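Local coordinates for TarM (Staphylococcus aureus subsp. aureus 21178, PDB 4X7R), which belongs to the GT-B clan of glycosyltransferases, with two Rossmann-like domains and an added antiparallel beta-sheet domain, at residues 74-85 / 169-177; 282-290 / 424-432. The protein carries 1 engineered substitution. All coordinates share one frame; numbering follows the deposited sequence.

Contact 1: residues 74-85 / 169-177; sequences KQISNNKHFKSN and YDEKGYPYI
Tyr174, held between His81 and Asn85, marks a mostly polar contact in which helix 69-78 and the loop after it wrap around the hairpin turn between strands 163-169 and 175-182. The His81 and Tyr174 rings stack face to face, with planes 4° apart and centroids 3.6 Å apart. Asn85 CB lies over the opposite face of Tyr174. The phenol oxygen donates to Lys83 O, so the ring is gripped on both faces and at its end.

Asn85 also binds the turn with its backbone N and its side-chain amide. Its N donates almost straight to Lys172 O at 2.7 Å. With CG anti to the backbone N (chi1 -171°), its ND2 donates to Gly173 O, which lies in the plane of the Asn85 amide, while the donor sits above the carbonyl plane. Gly173 has a positive phi (89°), as part of the turn.

The Lys172 chain runs alongside the loop, past the carbonyls of His81 and Phe82. Its NZ donates to Asn78 O at 2.7 Å and more weakly to His81 O. Asn78 OD1 accepts from Glu171 N. Asp170 serves both sides: Ser77 OG donates to its OD2 at 2.5 Å, on the anti side. Its OD1 takes the N-H groups of Lys172 and Tyr174 from opposite faces of the carboxylate.

At the helix side, Lys74 CA packs over the Tyr176 ring, 3.9 Å from its centroid. Lys74 NZ makes a long salt bridge to Glu171 OE2, and a water links NZ to Tyr169 O. Glu171 OE1 pairs with Lys150. Phe70 and Phe73 of the same helix also touch Tyr176.

Asp170 to Gly173 form a type I beta turn, and Asp170 OD1 with Lys172 N makes an Asx turn, at the tip of a beta hairpin.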
loop_
_atom_site.group_PDB
_atom_site.type_symbol
_atom_site.label_atom_id
_atom_site.label_comp_id
_atom_site.label_asym_id
_atom_site.label_seq_id
_atom_site.Cartn_x
_atom_site.Cartn_y
_atom_site.Cartn_z
ATOM N N LYS A 74 6.997 22.021 0.954
ATOM C CA LYS A 74 8.097 22.018 1.918
ATOM C C LYS A 74 9.390 22.448 1.217
ATOM O O LYS A 74 10.133 23.251 1.765
ATOM C CB LYS A 74 8.244 20.622 2.545
ATOM C CG LYS A 74 9.340 20.479 3.599
ATOM C CD LYS A 74 9.218 19.103 4.219
ATOM C CE LYS A 74 10.278 18.825 5.242
ATOM N NZ LYS A 74 9.847 17.749 6.170
ATOM N N GLN A 75 9.635 21.924 -0.003
ATOM C CA GLN A 75 10.802 22.233 -0.830
ATOM C C GLN A 75 10.816 23.689 -1.242
ATOM O O GLN A 75 11.871 24.303 -1.173
ATOM C CB GLN A 75 10.877 21.306 -2.030
ATOM C CG GLN A 75 11.464 19.930 -1.699
ATOM C CD GLN A 75 11.153 18.833 -2.717
ATOM O OE1 GLN A 75 10.570 19.054 -3.796
ATOM N NE2 GLN A 75 11.524 17.607 -2.373
ATOM N N ILE A 76 9.654 24.276 -1.593
ATOM C CA ILE A 76 9.534 25.712 -1.923
ATOM C C ILE A 76 9.888 26.529 -0.670
ATOM O O ILE A 76 10.683 27.449 -0.746
ATOM C CB ILE A 76 8.126 26.064 -2.487
ATOM C CG1 ILE A 76 7.917 25.411 -3.876
ATOM C CG2 ILE A 76 7.920 27.580 -2.587
ATOM C CD1 ILE A 76 6.432 25.137 -4.224
ATOM N N SER A 77 9.355 26.121 0.492
ATOM C CA SER A 77 9.592 26.760 1.785
ATOM C C SER A 77 11.064 26.745 2.186
ATOM O O SER A 77 11.560 27.757 2.659
ATOM C CB SER A 77 8.748 26.085 2.860
ATOM O OG SER A 77 8.814 26.809 4.075
ATOM N N ASN A 78 11.749 25.606 2.021
ATOM C CA ASN A 78 13.187 25.433 2.303
ATOM C C ASN A 78 14.047 26.491 1.600
ATOM O O ASN A 78 15.004 26.975 2.187
ATOM C CB ASN A 78 13.667 24.046 1.848
ATOM C CG ASN A 78 13.151 22.887 2.677
ATOM O OD1 ASN A 78 12.746 23.023 3.815
ATOM N ND2 ASN A 78 13.217 21.702 2.133
ATOM N N ASN A 79 13.696 26.849 0.350
ATOM C CA ASN A 79 14.384 27.852 -0.470
ATOM C C ASN A 79 14.213 29.278 -0.000
ATOM O O ASN A 79 14.999 30.139 -0.405
ATOM C CB ASN A 79 13.913 27.746 -1.923
ATOM C CG ASN A 79 14.427 26.533 -2.632
ATOM O OD1 ASN A 79 15.530 26.048 -2.352
ATOM N ND2 ASN A 79 13.622 26.008 -3.563
ATOM N N LYS A 80 13.192 29.551 0.826
ATOM C CA LYS A 80 12.894 30.898 1.344
ATOM C C LYS A 80 13.909 31.426 2.383
ATOM O O LYS A 80 14.113 32.635 2.490
ATOM C CB LYS A 80 11.445 30.936 1.873
ATOM C CG LYS A 80 10.986 32.219 2.575
ATOM C CD LYS A 80 10.345 33.232 1.636
ATOM C CE LYS A 80 9.502 34.247 2.380
ATOM N NZ LYS A 80 8.241 33.656 2.932
ATOM N N HIS A 81 14.492 30.536 3.183
ATOM C CA HIS A 81 15.458 30.941 4.203
ATOM C C HIS A 81 16.794 30.262 4.021
ATOM O O HIS A 81 16.881 29.227 3.365
ATOM C CB HIS A 81 14.915 30.657 5.607
ATOM C CG HIS A 81 13.715 31.477 5.940
ATOM N ND1 HIS A 81 13.827 32.760 6.504
ATOM C CD2 HIS A 81 12.405 31.184 5.770
ATOM C CE1 HIS A 81 12.586 33.188 6.646
ATOM N NE2 HIS A 81 11.698 32.279 6.206
ATOM N N PHE A 82 17.831 30.852 4.619
ATOM C CA PHE A 82 19.180 30.310 4.651
ATOM C C PHE A 82 19.451 29.831 6.091
ATOM O O PHE A 82 19.968 28.736 6.315
ATOM C CB PHE A 82 20.191 31.394 4.275
ATOM C CG PHE A 82 21.611 30.947 4.477
ATOM C CD1 PHE A 82 22.167 29.957 3.671
ATOM C CD2 PHE A 82 22.393 31.511 5.473
ATOM C CE1 PHE A 82 23.489 29.550 3.846
ATOM C CE2 PHE A 82 23.733 31.137 5.617
ATOM C CZ PHE A 82 24.270 30.153 4.809
ATOM N N LYS A 83 19.094 30.667 7.037
ATOM C CA LYS A 83 19.252 30.444 8.462
ATOM C C LYS A 83 18.058 29.609 9.002
ATOM O O LYS A 83 16.941 29.762 8.527
ATOM C CB LYS A 83 19.340 31.828 9.154
ATOM C CG LYS A 83 19.393 31.852 10.689
ATOM C CD LYS A 83 19.144 33.253 11.295
ATOM C CE LYS A 83 17.698 33.728 11.300
ATOM N NZ LYS A 83 16.800 32.899 12.166
ATOM N N SER A 84 18.311 28.749 10.003
ATOM C CA SER A 84 17.292 27.968 10.711
ATOM C C SER A 84 16.430 28.882 11.583
ATOM O O SER A 84 16.881 29.953 12.015
ATOM C CB SER A 84 17.947 26.911 11.585
ATOM O OG SER A 84 18.325 25.844 10.734
ATOM N N ASN A 85 15.181 28.467 11.838
ATOM C CA ASN A 85 14.246 29.247 12.649
ATOM C C ASN A 85 14.608 29.146 14.146
ATOM O O ASN A 85 13.968 28.422 14.911
ATOM C CB ASN A 85 12.825 28.767 12.370
ATOM C CG ASN A 85 11.737 29.616 12.956
ATOM O OD1 ASN A 85 11.961 30.741 13.431
ATOM N ND2 ASN A 85 10.526 29.099 12.893
ATOM N N TYR A 169 6.192 22.251 9.449
ATOM C CA TYR A 169 7.418 23.044 9.436
ATOM C C TYR A 169 8.434 22.435 8.508
ATOM O O TYR A 169 8.591 21.202 8.478
ATOM C CB TYR A 169 8.016 23.160 10.848
ATOM C CG TYR A 169 7.100 23.818 11.845
ATOM C CD1 TYR A 169 6.135 23.083 12.520
ATOM C CD2 TYR A 169 7.215 25.177 12.140
ATOM C CE1 TYR A 169 5.278 23.687 13.434
ATOM C CE2 TYR A 169 6.379 25.790 13.071
ATOM C CZ TYR A 169 5.405 25.038 13.711
ATOM O OH TYR A 169 4.547 25.631 14.606
ATOM N N ASP A 170 9.114 23.301 7.727
ATOM C CA ASP A 170 10.108 22.879 6.735
ATOM C C ASP A 170 11.430 22.374 7.382
ATOM O O ASP A 170 11.527 22.280 8.620
ATOM C CB ASP A 170 10.310 23.970 5.670
ATOM C CG ASP A 170 10.975 25.252 6.162
ATOM O OD1 ASP A 170 11.723 25.193 7.160
ATOM O OD2 ASP A 170 10.862 26.278 5.466
ATOM N N GLU A 171 12.443 22.075 6.549
ATOM C CA GLU A 171 13.757 21.584 7.000
ATOM C C GLU A 171 14.529 22.563 7.881
ATOM O O GLU A 171 15.380 22.121 8.667
ATOM C CB GLU A 171 14.637 21.113 5.823
ATOM C CG GLU A 171 14.079 19.896 5.096
ATOM C CD GLU A 171 14.145 18.536 5.780
ATOM O OE1 GLU A 171 14.888 18.377 6.779
ATOM O OE2 GLU A 171 13.460 17.612 5.285
ATOM N N LYS A 172 14.177 23.871 7.815
ATOM C CA LYS A 172 14.804 24.912 8.632
ATOM C C LYS A 172 13.953 25.329 9.850
ATOM O O LYS A 172 14.366 26.190 10.624
ATOM C CB LYS A 172 15.246 26.106 7.770
ATOM C CG LYS A 172 16.254 25.705 6.697
ATOM C CD LYS A 172 16.916 26.877 5.991
ATOM C CE LYS A 172 17.824 26.382 4.877
ATOM N NZ LYS A 172 17.072 25.980 3.671
ATOM N N GLY A 173 12.783 24.699 10.021
ATOM C CA GLY A 173 11.910 24.972 11.156
ATOM C C GLY A 173 10.905 26.083 10.941
ATOM O O GLY A 173 10.363 26.613 11.917
ATOM N N TYR A 174 10.626 26.436 9.676
ATOM C CA TYR A 174 9.641 27.478 9.359
ATOM C C TYR A 174 8.284 26.864 8.971
ATOM O O TYR A 174 8.257 25.900 8.205
ATOM C CB TYR A 174 10.150 28.384 8.218
ATOM C CG TYR A 174 11.390 29.172 8.580
ATOM C CD1 TYR A 174 11.297 30.407 9.219
ATOM C CD2 TYR A 174 12.656 28.675 8.306
ATOM C CE1 TYR A 174 12.440 31.136 9.553
ATOM C CE2 TYR A 174 13.798 29.372 8.673
ATOM C CZ TYR A 174 13.690 30.614 9.267
ATOM O OH TYR A 174 14.847 31.292 9.569
ATOM N N PRO A 175 7.153 27.443 9.401
ATOM C CA PRO A 175 5.838 26.890 8.980
ATOM C C PRO A 175 5.555 27.167 7.516
ATOM O O PRO A 175 5.853 28.268 7.051
ATOM C CB PRO A 175 4.822 27.623 9.866
ATOM C CG PRO A 175 5.544 28.879 10.311
ATOM C CD PRO A 175 7.007 28.607 10.308
ATOM N N TYR A 176 4.983 26.169 6.784
ATOM C CA TYR A 176 4.704 26.310 5.351
ATOM C C TYR A 176 3.258 26.026 4.984
ATOM O O TYR A 176 2.790 26.480 3.938
ATOM C CB TYR A 176 5.727 25.527 4.463
ATOM C CG TYR A 176 5.712 24.021 4.647
ATOM C CD1 TYR A 176 6.413 23.417 5.687
ATOM C CD2 TYR A 176 4.948 23.203 3.816
ATOM C CE1 TYR A 176 6.405 22.036 5.862
ATOM C CE2 TYR A 176 4.918 21.817 3.993
ATOM C CZ TYR A 176 5.631 21.243 5.033
ATOM O OH TYR A 176 5.640 19.883 5.222
ATOM N N ILE A 177 2.556 25.278 5.857
ATOM C CA ILE A 177 1.144 24.905 5.753
ATOM C C ILE A 177 0.565 24.904 7.173
ATOM O O ILE A 177 1.207 24.382 8.092
ATOM C CB ILE A 177 0.918 23.505 5.061
ATOM C CG1 ILE A 177 1.226 23.550 3.571
ATOM C CG2 ILE A 177 -0.529 22.992 5.273
ATOM C CD1 ILE A 177 1.129 22.232 2.873
HETATM O O HOH W 1 10.607 19.137 8.539
HETATM O O HOH W 2 7.448 29.160 4.832
#

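Contact 2: residues 282-290 / 424-432; sequences LTEAQRLDI and IKYGPSDFI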
loop_
_atom_site.group_PDB
_atom_site.type_symbol
_atom_site.label_atom_id
_atom_site.label_comp_id
_atom_site.label_asym_id
_atom_site.label_seq_id
_atom_site.Cartn_x
_atom_site.Cartn_y
_atom_site.Cartn_z
ATOM N N LEU A 282 -8.098 -5.721 -14.310
ATOM C CA LEU A 282 -7.004 -6.635 -14.565
ATOM C C LEU A 282 -7.347 -7.894 -15.335
ATOM O O LEU A 282 -6.431 -8.523 -15.876
ATOM C CB LEU A 282 -6.264 -6.964 -13.261
ATOM C CG LEU A 282 -5.729 -5.745 -12.454
ATOM C CD1 LEU A 282 -5.445 -6.155 -11.010
ATOM C CD2 LEU A 282 -4.490 -5.146 -13.122
ATOM N N THR A 283 -8.633 -8.305 -15.341
ATOM C CA THR A 283 -9.027 -9.540 -16.043
ATOM C C THR A 283 -10.193 -9.266 -16.971
ATOM O O THR A 283 -10.893 -8.267 -16.792
ATOM C CB THR A 283 -9.365 -10.694 -15.036
ATOM O OG1 THR A 283 -10.548 -10.368 -14.358
ATOM C CG2 THR A 283 -8.249 -10.961 -14.006
ATOM N N GLU A 284 -10.376 -10.131 -17.993
ATOM C CA GLU A 284 -11.495 -10.011 -18.943
ATOM C C GLU A 284 -12.828 -10.237 -18.236
ATOM O O GLU A 284 -13.811 -9.561 -18.555
ATOM C CB GLU A 284 -11.361 -11.004 -20.134
ATOM C CG GLU A 284 -10.101 -10.797 -20.988
ATOM C CD GLU A 284 -9.982 -9.507 -21.790
ATOM O OE1 GLU A 284 -10.996 -8.779 -21.917
ATOM O OE2 GLU A 284 -8.861 -9.211 -22.271
ATOM N N ALA A 285 -12.873 -11.186 -17.293
ATOM C CA ALA A 285 -14.122 -11.512 -16.572
ATOM C C ALA A 285 -14.665 -10.334 -15.785
ATOM O O ALA A 285 -15.858 -10.069 -15.860
ATOM C CB ALA A 285 -13.929 -12.743 -15.679
ATOM N N GLN A 286 -13.794 -9.561 -15.117
ATOM C CA GLN A 286 -14.261 -8.378 -14.383
ATOM C C GLN A 286 -14.823 -7.339 -15.329
ATOM O O GLN A 286 -15.812 -6.702 -14.990
ATOM C CB GLN A 286 -13.134 -7.766 -13.497
ATOM C CG GLN A 286 -13.650 -6.654 -12.551
ATOM C CD GLN A 286 -12.672 -6.217 -11.478
ATOM O OE1 GLN A 286 -11.475 -6.432 -11.569
ATOM N NE2 GLN A 286 -13.168 -5.550 -10.449
ATOM N N ARG A 287 -14.184 -7.134 -16.500
ATOM C CA ARG A 287 -14.641 -6.160 -17.504
ATOM C C ARG A 287 -16.059 -6.489 -17.975
ATOM O O ARG A 287 -16.915 -5.596 -18.013
ATOM C CB ARG A 287 -13.682 -6.121 -18.713
ATOM C CG ARG A 287 -14.193 -5.252 -19.846
ATOM C CD ARG A 287 -13.193 -5.165 -20.990
ATOM N NE ARG A 287 -13.792 -4.423 -22.100
ATOM C CZ ARG A 287 -14.526 -4.993 -23.048
ATOM N NH1 ARG A 287 -14.731 -6.310 -23.040
ATOM N NH2 ARG A 287 -15.061 -4.256 -24.011
ATOM N N LEU A 288 -16.319 -7.769 -18.263
ATOM C CA LEU A 288 -17.649 -8.218 -18.683
ATOM C C LEU A 288 -18.678 -8.046 -17.571
ATOM O O LEU A 288 -19.797 -7.585 -17.836
ATOM C CB LEU A 288 -17.605 -9.688 -19.177
ATOM C CG LEU A 288 -16.690 -9.938 -20.399
ATOM C CD1 LEU A 288 -16.479 -11.415 -20.632
ATOM C CD2 LEU A 288 -17.254 -9.295 -21.644
ATOM N N ASP A 289 -18.304 -8.384 -16.319
ATOM C CA ASP A 289 -19.205 -8.217 -15.165
ATOM C C ASP A 289 -19.569 -6.753 -14.992
ATOM O O ASP A 289 -20.732 -6.433 -14.817
ATOM C CB ASP A 289 -18.567 -8.759 -13.867
ATOM C CG ASP A 289 -18.476 -10.266 -13.825
ATOM O OD1 ASP A 289 -19.168 -10.921 -14.627
ATOM O OD2 ASP A 289 -17.766 -10.787 -12.953
ATOM N N ILE A 290 -18.592 -5.866 -15.144
ATOM C CA ILE A 290 -18.832 -4.424 -15.005
ATOM C C ILE A 290 -19.773 -3.911 -16.101
ATOM O O ILE A 290 -20.705 -3.167 -15.810
ATOM C CB ILE A 290 -17.485 -3.649 -14.935
ATOM C CG1 ILE A 290 -16.805 -3.872 -13.560
ATOM C CG2 ILE A 290 -17.687 -2.144 -15.237
ATOM C CD1 ILE A 290 -15.393 -3.324 -13.434
ATOM N N ILE A 424 -11.972 -18.263 -7.332
ATOM C CA ILE A 424 -12.731 -17.056 -6.968
ATOM C C ILE A 424 -12.573 -15.937 -8.036
ATOM O O ILE A 424 -11.663 -15.984 -8.864
ATOM C CB ILE A 424 -12.290 -16.566 -5.530
ATOM C CG1 ILE A 424 -10.763 -16.294 -5.413
ATOM C CG2 ILE A 424 -12.725 -17.534 -4.429
ATOM C CD1 ILE A 424 -10.291 -14.957 -5.784
ATOM N N LYS A 425 -13.423 -14.911 -7.968
ATOM C CA LYS A 425 -13.339 -13.735 -8.833
ATOM C C LYS A 425 -12.398 -12.719 -8.123
ATOM O O LYS A 425 -12.657 -12.337 -6.988
ATOM C CB LYS A 425 -14.736 -13.114 -9.071
ATOM C CG LYS A 425 -15.616 -13.886 -10.090
ATOM C CD LYS A 425 -16.926 -13.099 -10.366
ATOM C CE LYS A 425 -17.819 -13.702 -11.432
ATOM N NZ LYS A 425 -17.300 -13.579 -12.818
ATOM N N TYR A 426 -11.317 -12.248 -8.775
ATOM C CA TYR A 426 -10.873 -12.565 -10.129
ATOM C C TYR A 426 -9.415 -12.945 -10.121
ATOM O O TYR A 426 -8.661 -12.476 -9.262
ATOM C CB TYR A 426 -11.015 -11.305 -10.990
ATOM C CG TYR A 426 -12.433 -10.810 -11.087
ATOM C CD1 TYR A 426 -13.340 -11.402 -11.966
ATOM C CD2 TYR A 426 -12.882 -9.758 -10.288
ATOM C CE1 TYR A 426 -14.655 -10.963 -12.044
ATOM C CE2 TYR A 426 -14.200 -9.301 -10.367
ATOM C CZ TYR A 426 -15.085 -9.916 -11.242
ATOM O OH TYR A 426 -16.383 -9.483 -11.351
ATOM N N GLY A 427 -9.013 -13.735 -11.109
ATOM C CA GLY A 427 -7.615 -14.069 -11.289
ATOM C C GLY A 427 -7.256 -15.527 -11.417
ATOM O O GLY A 427 -6.737 -15.902 -12.470
ATOM N N PRO A 428 -7.416 -16.368 -10.355
ATOM C CA PRO A 428 -6.908 -17.752 -10.430
ATOM C C PRO A 428 -7.194 -18.556 -11.687
ATOM O O PRO A 428 -6.254 -19.097 -12.249
ATOM C CB PRO A 428 -7.439 -18.405 -9.147
ATOM C CG PRO A 428 -7.542 -17.289 -8.199
ATOM C CD PRO A 428 -7.952 -16.081 -9.004
ATOM N N SER A 429 -8.449 -18.574 -12.173
ATOM C CA SER A 429 -8.820 -19.367 -13.374
ATOM C C SER A 429 -8.261 -18.801 -14.678
ATOM O O SER A 429 -8.299 -19.476 -15.693
ATOM C CB SER A 429 -10.332 -19.580 -13.455
ATOM O OG SER A 429 -10.983 -18.323 -13.495
ATOM N N ASP A 430 -7.731 -17.575 -14.657
ATOM C CA ASP A 430 -7.093 -17.008 -15.844
ATOM C C ASP A 430 -5.770 -17.700 -16.085
ATOM O O ASP A 430 -5.411 -17.950 -17.242
ATOM C CB ASP A 430 -6.804 -15.523 -15.654
ATOM C CG ASP A 430 -7.959 -14.606 -15.931
ATOM O OD1 ASP A 430 -9.099 -15.099 -16.041
ATOM O OD2 ASP A 430 -7.721 -13.408 -16.106
ATOM N N PHE A 431 -5.027 -17.995 -15.004
ATOM C CA PHE A 431 -3.683 -18.557 -15.162
ATOM C C PHE A 431 -3.468 -19.972 -14.658
ATOM O O PHE A 431 -2.545 -20.636 -15.116
ATOM C CB PHE A 431 -2.627 -17.565 -14.640
ATOM C CG PHE A 431 -2.942 -16.969 -13.291
ATOM C CD1 PHE A 431 -2.730 -17.698 -12.125
ATOM C CD2 PHE A 431 -3.434 -15.674 -13.185
ATOM C CE1 PHE A 431 -3.034 -17.153 -10.880
ATOM C CE2 PHE A 431 -3.754 -15.137 -11.942
ATOM C CZ PHE A 431 -3.546 -15.878 -10.792
ATOM N N ILE A 432 -4.311 -20.449 -13.728
ATOM C CA ILE A 432 -4.165 -21.824 -13.253
ATOM C C ILE A 432 -4.933 -22.734 -14.211
ATOM O O ILE A 432 -6.099 -22.462 -14.491
ATOM C CB ILE A 432 -4.585 -22.027 -11.760
ATOM C CG1 ILE A 432 -3.751 -21.124 -10.803
ATOM C CG2 ILE A 432 -4.521 -23.526 -11.355
ATOM C CD1 ILE A 432 -4.267 -21.089 -9.350
HETATM O O HOH W 3 -8.195 -12.060 -18.050
HETATM O O HOH W 4 -10.883 -13.411 -17.200
#
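Segment 424-432 meets the start of helix 284-293 by packing, by charge and through water, with Tyr426 lying against the first two turns. Packing comes first. Gln286 CB sits over one ring face, 3.5 Å from the Tyr426 ring centroid, and Lys425 CB covers the opposite face. Ala285 CB adds a looser apolar touch at 4.0 Å from Tyr426 CD1. A cis peptide bond joins Lys425 to Tyr426.

The charged group is Asp289. Its OD2 accepts from Tyr426 OH, at a very short 2.5 Å, and from Lys425 NZ at 2.8 Å. Lys425 NZ meets the syn lone pair of Asp289 OD2. The lysine chain bends at the last torsion (chi4 -71°), which brings NZ to the carboxylate. One oxygen thus takes two donors, and the nearby ammonium probably favours the charged carboxylate.

The third group is at the helix N-terminus. Thr283 is the N-cap, and its OG1 accepts a weak bond from Gln286 N. A water links Ala285 N to Asp430 OD1.

Gln286 NE2 is hydrogen-bonded to Val250 O and His252 ND1. Helix 284-293 follows strand 278-281, while segment 424-432 follows strand 419-422 and rests on helix 407-414 and strand 438-441.

The two contacts share no element. Their centres are about 49 Å apart, on opposite sides of the chain's centre. Each is partly buried. Contact 1 joins helix 69-78 and the loop after it to the ten-stranded antiparallel sheet. Contact 2 joins elements that follow strands of the two parallel sheets, and so bridges the two Rossmann-like halves of the GT-B fold. Backbone groups take part in most of the direct hydrogen bonds of contact 1, as suits a loop wrapped round a turn. In contact 2 the direct bonds run between side chains, and water links a helix N-terminus to a carboxylate. Contact 2 also lies nearer the bound UDP and 3YW, and Leu282 touches 3YW.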